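Chlorella virus DNA ligase-adenylate (Chlorella virus, PDB 1FVI) probably seals nicks in duplex DNA as an ATP-dependent DNA ligase, and is captured here as the covalent enzyme-adenylate intermediate. Local coordinates at residues A[6-16]-A[175-186]; A[17-28]-A[159-167]. The protein carries 1 engineered substitution. All blocks are in the same frame, centred on the assembly; numbering follows the deposited sequence.

Contact 1: residues A[6-16]-A[175-186]. With AMP (adenosine monophosphate), chain C; SO4 (sulfate ion), chain B.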
loop_
_atom_site.group_PDB
_atom_site.type_symbol
_atom_site.label_atom_id
_atom_site.label_comp_id
_atom_site.label_asym_id
_atom_site.label_seq_id
_atom_site.Cartn_x
_atom_site.Cartn_y
_atom_site.Cartn_z
ATOM N N LEU A 6 -13.007 -4.360 -10.436
ATOM C CA LEU A 6 -12.450 -3.292 -11.247
ATOM C C LEU A 6 -10.927 -3.547 -11.308
ATOM O O LEU A 6 -10.274 -3.733 -10.273
ATOM C CB LEU A 6 -12.703 -1.945 -10.556
ATOM C CG LEU A 6 -12.624 -0.587 -11.274
ATOM C CD1 LEU A 6 -12.311 0.468 -10.223
ATOM C CD2 LEU A 6 -11.598 -0.542 -12.397
ATOM N N LEU A 7 -10.380 -3.610 -12.517
ATOM C CA LEU A 7 -8.949 -3.819 -12.681
ATOM C C LEU A 7 -8.286 -2.582 -13.293
ATOM O O LEU A 7 -8.951 -1.692 -13.824
ATOM C CB LEU A 7 -8.681 -5.089 -13.486
ATOM C CG LEU A 7 -9.284 -6.325 -12.815
ATOM C CD1 LEU A 7 -9.084 -7.533 -13.710
ATOM C CD2 LEU A 7 -8.652 -6.552 -11.426
ATOM N N ALA A 8 -6.971 -2.508 -13.153
ATOM C CA ALA A 8 -6.211 -1.365 -13.625
ATOM C C ALA A 8 -5.400 -1.537 -14.899
ATOM O O ALA A 8 -4.964 -2.632 -15.264
ATOM C CB ALA A 8 -5.265 -0.871 -12.489
ATOM N N ALA A 9 -5.254 -0.427 -15.600
ATOM C CA ALA A 9 -4.411 -0.387 -16.770
ATOM C C ALA A 9 -3.042 0.071 -16.203
ATOM O O ALA A 9 -2.956 0.604 -15.089
ATOM C CB ALA A 9 -4.954 0.627 -17.769
ATOM N N THR A 10 -1.968 -0.177 -16.936
ATOM C CA THR A 10 -0.652 0.233 -16.469
ATOM C C THR A 10 -0.252 1.611 -17.001
ATOM O O THR A 10 -0.445 1.923 -18.190
ATOM C CB THR A 10 0.406 -0.809 -16.856
ATOM O OG1 THR A 10 0.075 -2.048 -16.227
ATOM C CG2 THR A 10 1.820 -0.365 -16.419
ATOM N N LEU A 11 0.249 2.448 -16.093
ATOM C CA LEU A 11 0.716 3.788 -16.440
ATOM C C LEU A 11 2.204 3.632 -16.723
ATOM O O LEU A 11 2.965 3.273 -15.830
ATOM C CB LEU A 11 0.493 4.752 -15.267
ATOM C CG LEU A 11 0.873 6.242 -15.319
ATOM C CD1 LEU A 11 2.372 6.436 -15.148
ATOM C CD2 LEU A 11 0.360 6.897 -16.596
ATOM N N GLU A 12 2.602 3.840 -17.974
ATOM C CA GLU A 12 4.003 3.710 -18.353
ATOM C C GLU A 12 4.648 5.088 -18.408
ATOM O O GLU A 12 5.758 5.286 -17.912
ATOM C CB GLU A 12 4.143 2.990 -19.703
ATOM C CG GLU A 12 3.730 1.507 -19.688
ATOM C CD GLU A 12 2.378 1.215 -20.358
ATOM O OE1 GLU A 12 2.257 0.131 -20.977
ATOM O OE2 GLU A 12 1.440 2.048 -20.262
ATOM N N ASN A 13 3.952 6.044 -19.008
ATOM C CA ASN A 13 4.466 7.407 -19.102
ATOM C C ASN A 13 3.721 8.278 -18.083
ATOM O O ASN A 13 2.505 8.504 -18.199
ATOM C CB ASN A 13 4.285 7.940 -20.536
ATOM C CG ASN A 13 4.629 9.429 -20.681
ATOM O OD1 ASN A 13 5.254 10.035 -19.804
ATOM N ND2 ASN A 13 4.214 10.020 -21.797
ATOM N N ILE A 14 4.453 8.740 -17.073
ATOM C CA ILE A 14 3.874 9.584 -16.035
ATOM C C ILE A 14 3.235 10.849 -16.610
ATOM O O ILE A 14 2.314 11.411 -16.014
ATOM C CB ILE A 14 4.914 9.961 -14.938
ATOM C CG1 ILE A 14 4.183 10.443 -13.690
ATOM C CG2 ILE A 14 5.867 11.063 -15.428
ATOM C CD1 ILE A 14 5.102 10.754 -12.539
ATOM N N GLU A 15 3.688 11.280 -17.785
ATOM C CA GLU A 15 3.113 12.469 -18.387
ATOM C C GLU A 15 1.707 12.199 -18.947
ATOM O O GLU A 15 0.999 13.134 -19.330
ATOM C CB GLU A 15 4.049 13.054 -19.435
ATOM C CG GLU A 15 5.426 13.393 -18.874
ATOM C CD GLU A 15 6.162 14.474 -19.665
ATOM O OE1 GLU A 15 5.622 14.975 -20.683
ATOM O OE2 GLU A 15 7.288 14.837 -19.250
ATOM N N ASP A 16 1.288 10.929 -18.919
ATOM C CA ASP A 16 -0.042 10.533 -19.395
ATOM C C ASP A 16 -1.146 10.800 -18.375
ATOM O O ASP A 16 -2.323 10.851 -18.738
ATOM C CB ASP A 16 -0.086 9.036 -19.743
ATOM C CG ASP A 16 0.448 8.723 -21.144
ATOM O OD1 ASP A 16 0.364 9.583 -22.049
ATOM O OD2 ASP A 16 0.926 7.588 -21.349
ATOM N N ARG A 175 -11.355 -4.478 -16.616
ATOM C CA ARG A 175 -10.133 -3.693 -16.542
ATOM C C ARG A 175 -10.217 -2.346 -17.253
ATOM O O ARG A 175 -10.654 -2.251 -18.389
ATOM C CB ARG A 175 -8.967 -4.506 -17.081
ATOM C CG ARG A 175 -7.594 -3.852 -16.889
ATOM C CD ARG A 175 -6.502 -4.755 -17.470
ATOM N NE ARG A 175 -5.913 -5.693 -16.513
ATOM C CZ ARG A 175 -6.431 -6.858 -16.149
ATOM N NH1 ARG A 175 -7.580 -7.274 -16.675
ATOM N NH2 ARG A 175 -5.813 -7.592 -15.223
ATOM N N SER A 176 -9.800 -1.301 -16.554
ATOM C CA SER A 176 -9.783 0.065 -17.086
ATOM C C SER A 176 -8.740 0.169 -18.195
ATOM O O SER A 176 -7.757 -0.568 -18.214
ATOM C CB SER A 176 -9.385 1.042 -15.964
ATOM O OG SER A 176 -9.326 2.381 -16.410
ATOM N N THR A 177 -8.987 1.042 -19.160
ATOM C CA THR A 177 -8.004 1.256 -20.211
ATOM C C THR A 177 -7.234 2.491 -19.732
ATOM O O THR A 177 -7.647 3.143 -18.773
ATOM C CB THR A 177 -8.663 1.547 -21.571
ATOM O OG1 THR A 177 -9.305 2.822 -21.529
ATOM C CG2 THR A 177 -9.687 0.488 -21.899
ATOM N N LEU A 178 -6.110 2.804 -20.363
ATOM C CA LEU A 178 -5.341 3.970 -19.959
ATOM C C LEU A 178 -6.155 5.233 -20.227
ATOM O O LEU A 178 -6.260 6.098 -19.357
ATOM C CB LEU A 178 -3.992 4.017 -20.693
ATOM C CG LEU A 178 -3.018 5.128 -20.273
ATOM C CD1 LEU A 178 -2.628 5.044 -18.784
ATOM C CD2 LEU A 178 -1.783 5.019 -21.141
ATOM N N LYS A 179 -6.790 5.293 -21.399
ATOM C CA LYS A 179 -7.603 6.444 -21.798
ATOM C C LYS A 179 -8.750 6.715 -20.839
ATOM O O LYS A 179 -9.077 7.870 -20.572
ATOM C CB LYS A 179 -8.172 6.258 -23.205
ATOM C CG LYS A 179 -7.150 6.236 -24.331
ATOM C CD LYS A 179 -7.852 5.922 -25.653
ATOM C CE LYS A 179 -6.878 5.600 -26.780
ATOM N NZ LYS A 179 -7.608 5.189 -28.013
ATOM N N GLU A 180 -9.377 5.658 -20.339
ATOM C CA GLU A 180 -10.475 5.820 -19.384
ATOM C C GLU A 180 -9.970 6.463 -18.095
ATOM O O GLU A 180 -10.686 7.238 -17.454
ATOM C CB GLU A 180 -11.117 4.467 -19.065
ATOM C CG GLU A 180 -12.138 4.024 -20.085
ATOM C CD GLU A 180 -12.526 2.561 -19.950
ATOM O OE1 GLU A 180 -11.851 1.807 -19.220
ATOM O OE2 GLU A 180 -13.500 2.147 -20.607
ATOM N N GLY A 181 -8.734 6.134 -17.725
ATOM C CA GLY A 181 -8.141 6.674 -16.516
ATOM C C GLY A 181 -8.980 6.414 -15.275
ATOM O O GLY A 181 -8.954 7.218 -14.342
ATOM N N ILE A 182 -9.698 5.285 -15.249
ATOM C CA ILE A 182 -10.567 4.943 -14.115
ATOM C C ILE A 182 -9.740 4.374 -12.983
ATOM O O ILE A 182 -9.893 4.768 -11.823
ATOM C CB ILE A 182 -11.686 3.928 -14.537
ATOM C CG1 ILE A 182 -12.672 4.591 -15.509
ATOM C CG2 ILE A 182 -12.448 3.398 -13.327
ATOM C CD1 ILE A 182 -13.600 3.601 -16.166
ATOM N N LEU A 183 -8.831 3.477 -13.334
ATOM C CA LEU A 183 -7.951 2.852 -12.352
ATOM C C LEU A 183 -6.655 2.546 -13.065
ATOM O O LEU A 183 -6.652 1.807 -14.046
ATOM C CB LEU A 183 -8.567 1.557 -11.801
ATOM C CG LEU A 183 -8.268 1.096 -10.368
ATOM C CD1 LEU A 183 -7.810 -0.348 -10.407
ATOM C CD2 LEU A 183 -7.276 2.034 -9.601
ATOM N N LEU A 184 -5.563 3.126 -12.566
ATOM C CA LEU A 184 -4.240 2.945 -13.153
ATOM C C LEU A 184 -3.190 2.572 -12.108
ATOM O O LEU A 184 -3.212 3.064 -10.979
ATOM C CB LEU A 184 -3.780 4.236 -13.860
ATOM C CG LEU A 184 -4.692 4.982 -14.852
ATOM C CD1 LEU A 184 -3.992 6.264 -15.284
ATOM C CD2 LEU A 184 -5.040 4.122 -16.059
ATOM N N LYS A 185 -2.275 1.686 -12.484
ATOM C CA LYS A 185 -1.203 1.304 -11.579
ATOM C C LYS A 185 0.116 1.922 -12.038
ATOM O O LYS A 185 0.443 1.953 -13.235
ATOM C CB LYS A 185 -1.117 -0.218 -11.357
ATOM C CG LYS A 185 -1.166 -1.111 -12.555
ATOM C CD LYS A 185 -1.343 -2.552 -12.097
ATOM C CE LYS A 185 -1.062 -3.539 -13.203
ATOM N NZ LYS A 185 -1.047 -4.940 -12.698
ATOM N N MET A 186 0.835 2.469 -11.067
ATOM C CA MET A 186 2.080 3.153 -11.329
ATOM C C MET A 186 3.250 2.711 -10.467
ATOM O O MET A 186 3.174 2.685 -9.252
ATOM C CB MET A 186 1.869 4.656 -11.156
ATOM C CG MET A 186 3.149 5.460 -11.200
ATOM S SD MET A 186 2.898 7.192 -10.917
ATOM C CE MET A 186 3.243 7.268 -9.257
HETATM P P AMP C . 0.406 -4.865 -9.217
HETATM O O1P AMP C . 0.751 -4.966 -10.634
HETATM O O3P AMP C . 0.698 -6.357 -8.771
HETATM O "O5'" AMP C . -1.087 -4.772 -9.051
HETATM C "C5'" AMP C . -1.699 -4.829 -7.671
HETATM C "C4'" AMP C . -3.092 -5.420 -7.667
HETATM O "O4'" AMP C . -3.685 -5.031 -6.425
HETATM C "C3'" AMP C . -4.008 -4.873 -8.786
HETATM O "O3'" AMP C . -4.882 -5.846 -9.360
HETATM C "C2'" AMP C . -4.861 -3.855 -8.109
HETATM O "O2'" AMP C . -6.142 -3.800 -8.724
HETATM C "C1'" AMP C . -4.853 -4.272 -6.627
HETATM N N9 AMP C . -4.796 -3.110 -5.762
HETATM C C8 AMP C . -3.894 -2.952 -4.734
HETATM N N7 AMP C . -4.078 -1.810 -4.135
HETATM C C5 AMP C . -5.134 -1.170 -4.769
HETATM C C6 AMP C . -5.775 0.062 -4.574
HETATM N N6 AMP C . -5.407 0.933 -3.605
HETATM N N1 AMP C . -6.789 0.346 -5.411
HETATM C C2 AMP C . -7.139 -0.504 -6.350
HETATM N N3 AMP C . -6.625 -1.700 -6.650
HETATM C C4 AMP C . -5.591 -2.018 -5.817
HETATM S S SO4 B . -3.401 -7.561 -12.057
HETATM O O1 SO4 B . -4.284 -8.413 -12.846
HETATM O O2 SO4 B . -3.563 -6.120 -12.454
HETATM O O3 SO4 B . -1.908 -7.951 -12.212
HETATM O O4 SO4 B . -3.709 -7.740 -10.573
#

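Contact 2: residues A[17-28]-A[159-167]. Engineered in segment 17-28: Ala28 (natural residue Asp). With AMP (adenosine monophosphate), chain C.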
loop_
_atom_site.group_PDB
_atom_site.type_symbol
_atom_site.label_atom_id
_atom_site.label_comp_id
_atom_site.label_asym_id
_atom_site.label_seq_id
_atom_site.Cartn_x
_atom_site.Cartn_y
_atom_site.Cartn_z
ATOM N N VAL A 17 -0.765 10.985 -17.109
ATOM C CA VAL A 17 -1.727 11.193 -16.020
ATOM C C VAL A 17 -2.529 12.471 -16.136
ATOM O O VAL A 17 -1.964 13.537 -16.316
ATOM C CB VAL A 17 -1.032 11.163 -14.638
ATOM C CG1 VAL A 17 -2.020 11.454 -13.525
ATOM C CG2 VAL A 17 -0.417 9.801 -14.390
ATOM N N GLN A 18 -3.853 12.345 -16.098
ATOM C CA GLN A 18 -4.745 13.502 -16.146
ATOM C C GLN A 18 -4.657 13.994 -14.710
ATOM O O GLN A 18 -5.167 13.354 -13.781
ATOM C CB GLN A 18 -6.137 13.045 -16.547
ATOM C CG GLN A 18 -6.155 12.425 -17.947
ATOM C CD GLN A 18 -5.650 13.390 -19.027
ATOM O OE1 GLN A 18 -4.870 13.009 -19.899
ATOM N NE2 GLN A 18 -6.091 14.647 -18.962
ATOM N N PHE A 19 -4.068 15.174 -14.541
ATOM C CA PHE A 19 -3.765 15.636 -13.207
ATOM C C PHE A 19 -4.606 15.793 -12.001
ATOM O O PHE A 19 -4.145 15.402 -10.922
ATOM C CB PHE A 19 -2.563 16.525 -13.155
ATOM C CG PHE A 19 -1.379 15.749 -12.831
ATOM C CD1 PHE A 19 -0.406 15.514 -13.785
ATOM C CD2 PHE A 19 -1.343 15.051 -11.617
ATOM C CE1 PHE A 19 0.580 14.576 -13.543
ATOM C CE2 PHE A 19 -0.377 14.126 -11.366
ATOM C CZ PHE A 19 0.590 13.879 -12.330
ATOM N N PRO A 20 -5.708 16.528 -12.072
ATOM C CA PRO A 20 -6.362 16.486 -10.763
ATOM C C PRO A 20 -6.788 14.997 -10.670
ATOM O O PRO A 20 -7.686 14.569 -11.394
ATOM C CB PRO A 20 -7.541 17.430 -10.958
ATOM C CG PRO A 20 -6.958 18.465 -11.888
ATOM C CD PRO A 20 -6.200 17.636 -12.903
ATOM N N CYS A 21 -5.994 14.193 -9.949
ATOM C CA CYS A 21 -6.256 12.759 -9.770
ATOM C C CYS A 21 -6.216 12.340 -8.292
ATOM O O CYS A 21 -5.659 13.047 -7.458
ATOM C CB CYS A 21 -5.277 11.899 -10.609
ATOM S SG CYS A 21 -3.558 11.767 -9.986
ATOM N N LEU A 22 -6.872 11.220 -7.994
ATOM C CA LEU A 22 -6.956 10.657 -6.651
ATOM C C LEU A 22 -6.119 9.386 -6.481
ATOM O O LEU A 22 -6.427 8.340 -7.049
ATOM C CB LEU A 22 -8.424 10.394 -6.301
ATOM C CG LEU A 22 -9.282 11.668 -6.276
ATOM C CD1 LEU A 22 -10.765 11.324 -6.109
ATOM C CD2 LEU A 22 -8.815 12.574 -5.142
ATOM N N ALA A 23 -5.104 9.453 -5.626
ATOM C CA ALA A 23 -4.215 8.309 -5.448
ATOM C C ALA A 23 -4.297 7.549 -4.134
ATOM O O ALA A 23 -4.675 8.095 -3.104
ATOM C CB ALA A 23 -2.762 8.742 -5.714
ATOM N N THR A 24 -3.962 6.264 -4.199
ATOM C CA THR A 24 -3.936 5.399 -3.028
ATOM C C THR A 24 -2.715 4.498 -3.200
ATOM O O THR A 24 -2.099 4.482 -4.272
ATOM C CB THR A 24 -5.235 4.537 -2.861
ATOM O OG1 THR A 24 -5.523 3.839 -4.077
ATOM C CG2 THR A 24 -6.437 5.409 -2.429
ATOM N N PRO A 25 -2.296 3.804 -2.125
ATOM C CA PRO A 25 -1.131 2.922 -2.213
ATOM C C PRO A 25 -1.416 1.577 -2.853
ATOM O O PRO A 25 -2.475 0.982 -2.636
ATOM C CB PRO A 25 -0.721 2.760 -0.757
ATOM C CG PRO A 25 -2.022 2.801 -0.048
ATOM C CD PRO A 25 -2.734 3.949 -0.726
ATOM N N LYS A 26 -0.483 1.126 -3.685
ATOM C CA LYS A 26 -0.615 -0.170 -4.332
ATOM C C LYS A 26 -0.314 -1.237 -3.258
ATOM O O LYS A 26 0.816 -1.373 -2.783
ATOM C CB LYS A 26 0.360 -0.277 -5.511
ATOM C CG LYS A 26 0.152 -1.462 -6.466
ATOM C CD LYS A 26 1.128 -1.343 -7.629
ATOM C CE LYS A 26 0.851 -2.317 -8.781
ATOM N NZ LYS A 26 0.996 -3.768 -8.430
ATOM N N ILE A 27 -1.358 -1.942 -2.833
ATOM C CA ILE A 27 -1.229 -2.979 -1.816
ATOM C C ILE A 27 -0.954 -4.380 -2.398
ATOM O O ILE A 27 -1.569 -4.815 -3.396
ATOM C CB ILE A 27 -2.515 -3.036 -0.920
ATOM C CG1 ILE A 27 -2.759 -1.682 -0.269
ATOM C CG2 ILE A 27 -2.407 -4.132 0.144
ATOM C CD1 ILE A 27 -4.206 -1.413 -0.015
ATOM N N ALA A 28 -0.003 -5.061 -1.764
ATOM C CA ALA A 28 0.364 -6.422 -2.114
ATOM C C ALA A 28 -0.514 -7.247 -1.171
ATOM O O ALA A 28 -0.244 -7.337 0.029
ATOM C CB ALA A 28 1.845 -6.664 -1.819
ATOM N N PHE A 159 4.623 -0.179 0.685
ATOM C CA PHE A 159 3.700 -0.528 -0.403
ATOM C C PHE A 159 4.448 -0.720 -1.730
ATOM O O PHE A 159 5.611 -0.332 -1.863
ATOM C CB PHE A 159 2.608 0.543 -0.545
ATOM C CG PHE A 159 1.753 0.702 0.690
ATOM C CD1 PHE A 159 1.870 1.829 1.494
ATOM C CD2 PHE A 159 0.860 -0.296 1.067
ATOM C CE1 PHE A 159 1.114 1.962 2.666
ATOM C CE2 PHE A 159 0.100 -0.178 2.230
ATOM C CZ PHE A 159 0.227 0.954 3.035
ATOM N N GLU A 160 3.757 -1.276 -2.718
ATOM C CA GLU A 160 4.326 -1.577 -4.043
ATOM C C GLU A 160 4.528 -0.398 -4.988
ATOM O O GLU A 160 5.398 -0.430 -5.850
ATOM C CB GLU A 160 3.437 -2.597 -4.786
ATOM C CG GLU A 160 3.303 -3.972 -4.152
ATOM C CD GLU A 160 4.626 -4.704 -4.069
ATOM O OE1 GLU A 160 5.250 -4.701 -2.980
ATOM O OE2 GLU A 160 5.043 -5.286 -5.092
ATOM N N GLY A 161 3.662 0.592 -4.888
ATOM C CA GLY A 161 3.733 1.728 -5.777
ATOM C C GLY A 161 2.421 2.429 -5.568
ATOM O O GLY A 161 1.863 2.344 -4.469
ATOM N N VAL A 162 1.882 3.062 -6.607
ATOM C CA VAL A 162 0.615 3.788 -6.458
ATOM C C VAL A 162 -0.509 3.457 -7.434
ATOM O O VAL A 162 -0.287 2.991 -8.561
ATOM C CB VAL A 162 0.830 5.359 -6.319
ATOM C CG1 VAL A 162 2.326 5.730 -6.329
ATOM C CG2 VAL A 162 0.052 6.146 -7.352
ATOM N N MET A 163 -1.729 3.615 -6.936
ATOM C CA MET A 163 -2.937 3.382 -7.727
ATOM C C MET A 163 -3.593 4.739 -7.973
ATOM O O MET A 163 -3.861 5.480 -7.029
ATOM C CB MET A 163 -3.896 2.432 -7.001
ATOM C CG MET A 163 -3.282 1.066 -6.693
ATOM S SD MET A 163 -2.704 0.151 -8.129
ATOM C CE MET A 163 -4.267 -0.239 -8.968
ATOM N N ILE A 164 -3.832 5.045 -9.247
ATOM C CA ILE A 164 -4.426 6.311 -9.701
ATOM C C ILE A 164 -5.882 6.197 -10.215
ATOM O O ILE A 164 -6.215 5.310 -11.013
ATOM C CB ILE A 164 -3.569 6.917 -10.843
ATOM C CG1 ILE A 164 -2.113 7.051 -10.387
ATOM C CG2 ILE A 164 -4.108 8.282 -11.239
ATOM C CD1 ILE A 164 -1.121 7.199 -11.513
ATOM N N ARG A 165 -6.724 7.137 -9.790
ATOM C CA ARG A 165 -8.120 7.156 -10.209
ATOM C C ARG A 165 -8.643 8.549 -10.529
ATOM O O ARG A 165 -8.328 9.528 -9.833
ATOM C CB ARG A 165 -9.026 6.574 -9.118
ATOM C CG ARG A 165 -8.756 5.138 -8.715
ATOM C CD ARG A 165 -10.063 4.422 -8.434
ATOM N NE ARG A 165 -9.934 3.370 -7.429
ATOM C CZ ARG A 165 -10.919 2.536 -7.086
ATOM N NH1 ARG A 165 -12.109 2.604 -7.676
ATOM N NH2 ARG A 165 -10.747 1.683 -6.086
ATOM N N LYS A 166 -9.447 8.649 -11.588
ATOM C CA LYS A 166 -10.079 9.929 -11.896
ATOM C C LYS A 166 -11.275 10.007 -10.913
ATOM O O LYS A 166 -11.856 8.985 -10.537
ATOM C CB LYS A 166 -10.496 10.028 -13.377
ATOM C CG LYS A 166 -11.637 9.160 -13.820
ATOM C CD LYS A 166 -11.755 9.243 -15.340
ATOM C CE LYS A 166 -13.108 8.746 -15.847
ATOM N NZ LYS A 166 -13.180 8.641 -17.346
ATOM N N PRO A 167 -11.559 11.206 -10.391
ATOM C CA PRO A 167 -12.635 11.482 -9.437
ATOM C C PRO A 167 -14.012 11.011 -9.871
ATOM O O PRO A 167 -14.781 10.480 -9.071
ATOM C CB PRO A 167 -12.602 12.998 -9.333
ATOM C CG PRO A 167 -11.184 13.324 -9.577
ATOM C CD PRO A 167 -10.827 12.440 -10.718
HETATM P P AMP C . 0.406 -4.865 -9.217
HETATM O O1P AMP C . 0.751 -4.966 -10.634
HETATM O O3P AMP C . 0.698 -6.357 -8.771
HETATM O "O5'" AMP C . -1.087 -4.772 -9.051
HETATM C "C5'" AMP C . -1.699 -4.829 -7.671
HETATM C "C4'" AMP C . -3.092 -5.420 -7.667
HETATM O "O4'" AMP C . -3.685 -5.031 -6.425
HETATM C "C3'" AMP C . -4.008 -4.873 -8.786
HETATM O "O3'" AMP C . -4.882 -5.846 -9.360
HETATM C "C2'" AMP C . -4.861 -3.855 -8.109
HETATM O "O2'" AMP C . -6.142 -3.800 -8.724
HETATM C "C1'" AMP C . -4.853 -4.272 -6.627
HETATM N N9 AMP C . -4.796 -3.110 -5.762
HETATM C C8 AMP C . -3.894 -2.952 -4.734
HETATM N N7 AMP C . -4.078 -1.810 -4.135
HETATM C C5 AMP C . -5.134 -1.170 -4.769
HETATM C C6 AMP C . -5.775 0.062 -4.574
HETATM N N6 AMP C . -5.407 0.933 -3.605
HETATM N N1 AMP C . -6.789 0.346 -5.411
HETATM C C2 AMP C . -7.139 -0.504 -6.350
HETATM N N3 AMP C . -6.625 -1.700 -6.650
HETATM C C4 AMP C . -5.591 -2.018 -5.817
HETATM O O HOH W 1 -6.880 5.849 -5.755
HETATM O O HOH W 2 3.997 -4.909 -7.283
#

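Contact 1: residues A[6-16]-A[175-186]
Ala9 lies opposite Leu184 and Thr10 opposite Lys185 in a short parallel pairing that adds strand 9-10 to the margin of a mixed sheet in the nucleotidyltransferase domain. Lys185 N donates to Ala9 O at 2.9 Å, and Lys185 O accepts from Leu11 N at the same length. A third bond runs from Ala9 N to Leu183 O. The methyl of Ala9 packs on the backbone of Ser176 to Leu178, with CB 3.1 Å from Ser176 O, and also meets CD2 of Leu184. The methyl of Ala8 meets CD1 of Leu183.

Upstream, the backbones of Leu7 and Arg175 are bridged. The bond there, Ser176 N to Leu7 O, is 2.9 Å and almost straight (177°). Leu7 CB lies over the centre of one guanidinium face, 3.9 Å above the plane, and CD1 adds to this cover. A sulfate oxygen approaches the same group at its edge, in plane.

Lys185 belongs to the AMP pocket. Its CG stands between the backbone N and the carbonyl carbon (chi1 47°), and the chain beyond runs extended past Thr10 OG1 to the phosphate. Lys185 NZ donates to AMP O1P at 2.7 Å. It also donates to O2 of the sulfate, probably a crystallisation ion, at 2.8 Å.

Contact 2: residues A[17-28]-A[159-167]
Strands 21-25 and 162-165 run antiparallel, with 154° between their directions and their axes 4.6 Å apart at closest approach. Leu22 with Arg165 and Thr24 with Met163 are hydrogen-bonded pairs; Ala23 with Ile164 is a non-hydrogen-bonded pair between them. Pro25 and Val162 follow as another non-hydrogen-bonded pair. Then Lys26 bonds two successive residues, its N to Gly161 O and its O to Glu160 N. A water donates to Leu22 O and Met163 O and is also hydrogen-bonded to Thr24 OG1.

Lys26 loses the most surface here. CG is anti to the backbone N (chi1 -168°) and the chain stays extended until it bends at chi4. On the way CG passes Met163 SD at 3.7 Å and CB of Glu160. Lys26 NZ is bonded covalently to the AMP phosphorus at 1.5 Å. Met163 lies over one face of the adenine, CG 3.4 Å from AMP C6 and CE above AMP N3. Pro25 CB makes a CH-pi contact over one face of the Phe159 ring, 3.7 Å from its centroid. Leu22 CD1 rests on Pro167. The guanidinium of Arg165 turns away to a salt bridge with Asp98. Ala28 is engineered, replacing the natural Asp; its CB touches Glu160 CG.

The adenine is read by polar atoms of residues 24-27. AMP N6 donates to Thr24 OG1 at 2.9 Å and to Pro25 O, while Ile27 N donates to AMP N7 at 3.0 Å. These bonds, with the phosphoramidate link, imply a trapped intermediate whose base is recognised while its phosphate is held on Lys26.

Overall arrangement
Contacts 1 and 2 lie in one five-stranded mixed sheet, their centres 9 Å apart. The strand order across it is 9-10, 184-186, 162-165, 21-25 and 139-141. Strands 184-186 and 162-165 are neighbours and join the two contacts through probable backbone hydrogen bonds, from Ile164 N to Leu184 O and from Met186 N to Val162 O. Segment 17-28 directly follows 6-16, and 175-186 follows 159-167 after a short gap, so the chain span of contact 2 falls within that of contact 1. All four segments belong to the adenylate-binding domain. The sheet sets base-binding and phosphate-binding residues side by side, with the side chains of Lys185 and Lys26 about 4 Å apart at their nearest atoms.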